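Local coordinates for hypothetical protein SP2199 (Streptococcus pneumoniae TIGR4, PDB 2IBO) that is of uncertain function but belongs to the thiamine-binding protein family and so may bind thiamine or a related compound, at the interface of chains A and B. Coordinates in Å, arbitrary orientation; residue numbers count along the deposited sequence, not the author numbering. Chains: chain A/B, Hypothetical protein SP2199.

The interface of chains A and B. Residues chain A 39-40, 44, 88; chain B 38-40, 44.
A:Thr39 and B:Thr39 meet across the local two-fold axis, where each hydroxyl OG1 points to the same flank of the pair and the methyls do the touching. The two OG1 atoms stand 4.2 Å apart, too far to bond one another. Their side chains cross obliquely: CG2 of A:Thr39 lies 3.6 Å from CB of B:Thr39, and the twin contact repeats this with the chains exchanged. Chi1 of 70° in A:Thr39 tucks OG1 between the backbone N and the carbonyl carbon, which turns CG2 beside the N and out toward the partner. That methyl also meets the ring of the proline after the opposite threonine head-on, with CG2 3.7 Å from CD of B:Pro40.

The proline ring of chain B is flanked on both sides by chain A. On one side is A:Val44, from strand 43-46, whose CG2 comes within 3.7 Å of CG of B:Pro40 while CG1 touches CB and CG of the same ring, both at 4.0 Å. With CG1 anti to the backbone N (chi1 177°), both branches of the valine can spread against the ring. The matching pair, B:Val44 CG2 and A:Pro40 CG, is longer in the model, at 4.2 Å. On the other side A:Leu88, just past helix 84-87, hides 52 Å² of its surface.

The contacts described here are apolar, centred on the Thr-Pro loop after strand 35-38 with Val44 and Leu88 beside it, in one part of the two-fold interface, plausibly an oligomer contact, since the deposited assembly holds four copies. Methyl CD2 of A:Leu88 sits almost squarely over the face of the peptide joining B:Thr39 to B:Pro40, 3.9 Å from the carbonyl carbon C of B:Thr39.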
loop_
_atom_site.group_PDB
_atom_site.type_symbol
_atom_site.label_atom_id
_atom_site.label_comp_id
_atom_site.label_asym_id
_atom_site.label_seq_id
_atom_site.Cartn_x
_atom_site.Cartn_y
_atom_site.Cartn_z
ATOM N N THR A 39 12.591 -5.089 -7.304
ATOM C CA THR A 39 13.146 -4.666 -6.032
ATOM C C THR A 39 12.647 -5.719 -5.044
ATOM O O THR A 39 11.800 -6.533 -5.391
ATOM C CB THR A 39 12.665 -3.237 -5.650
ATOM O OG1 THR A 39 11.273 -3.261 -5.325
ATOM C CG2 THR A 39 12.870 -2.281 -6.804
ATOM N N PRO A 40 13.140 -5.694 -3.796
ATOM C CA PRO A 40 12.748 -6.660 -2.754
ATOM C C PRO A 40 11.278 -6.891 -2.414
ATOM O O PRO A 40 10.900 -8.003 -2.031
ATOM C CB PRO A 40 13.503 -6.196 -1.505
ATOM C CG PRO A 40 14.434 -5.100 -1.948
ATOM C CD PRO A 40 13.887 -4.550 -3.230
ATOM N N VAL A 44 8.982 -2.904 -10.226
ATOM C CA VAL A 44 8.676 -1.579 -10.762
ATOM C C VAL A 44 8.753 -1.520 -12.275
ATOM O O VAL A 44 9.786 -1.836 -12.853
ATOM C CB VAL A 44 9.647 -0.508 -10.176
ATOM C CG1 VAL A 44 9.376 0.852 -10.799
ATOM C CG2 VAL A 44 9.495 -0.440 -8.669
ATOM N N LEU A 88 15.448 7.853 -8.355
ATOM C CA LEU A 88 16.624 7.292 -7.711
ATOM C C LEU A 88 17.744 8.275 -7.415
ATOM O O LEU A 88 18.735 7.918 -6.773
ATOM C CB LEU A 88 17.146 6.091 -8.498
ATOM C CG LEU A 88 16.270 4.867 -8.196
ATOM C CD1 LEU A 88 17.037 3.585 -8.467
ATOM C CD2 LEU A 88 15.838 4.912 -6.721
ATOM N N VAL B 38 17.311 1.928 -1.174
ATOM C CA VAL B 38 16.324 2.865 -1.702
ATOM C C VAL B 38 15.866 2.347 -3.062
ATOM O O VAL B 38 16.683 2.229 -3.967
ATOM C CB VAL B 38 16.933 4.243 -1.921
ATOM C CG1 VAL B 38 15.878 5.192 -2.454
ATOM C CG2 VAL B 38 17.521 4.763 -0.616
ATOM N N THR B 39 14.588 1.991 -3.187
ATOM C CA THR B 39 14.084 1.525 -4.463
ATOM C C THR B 39 13.201 2.682 -4.974
ATOM O O THR B 39 12.922 3.621 -4.227
ATOM C CB THR B 39 13.290 0.239 -4.305
ATOM O OG1 THR B 39 12.036 0.531 -3.661
ATOM C CG2 THR B 39 14.087 -0.763 -3.480
ATOM N N PRO B 40 12.728 2.612 -6.230
ATOM C CA PRO B 40 11.894 3.660 -6.835
ATOM C C PRO B 40 10.648 4.176 -6.132
ATOM O O PRO B 40 10.293 5.349 -6.289
ATOM C CB PRO B 40 11.532 3.093 -8.205
ATOM C CG PRO B 40 12.401 1.879 -8.382
ATOM C CD PRO B 40 12.696 1.375 -7.031
ATOM N N VAL B 44 13.556 0.365 1.559
ATOM C CA VAL B 44 13.510 -0.899 2.287
ATOM C C VAL B 44 14.573 -1.015 3.379
ATOM O O VAL B 44 15.769 -0.897 3.113
ATOM C CB VAL B 44 13.691 -2.086 1.323
ATOM C CG1 VAL B 44 13.701 -3.397 2.108
ATOM C CG2 VAL B 44 12.572 -2.099 0.302
#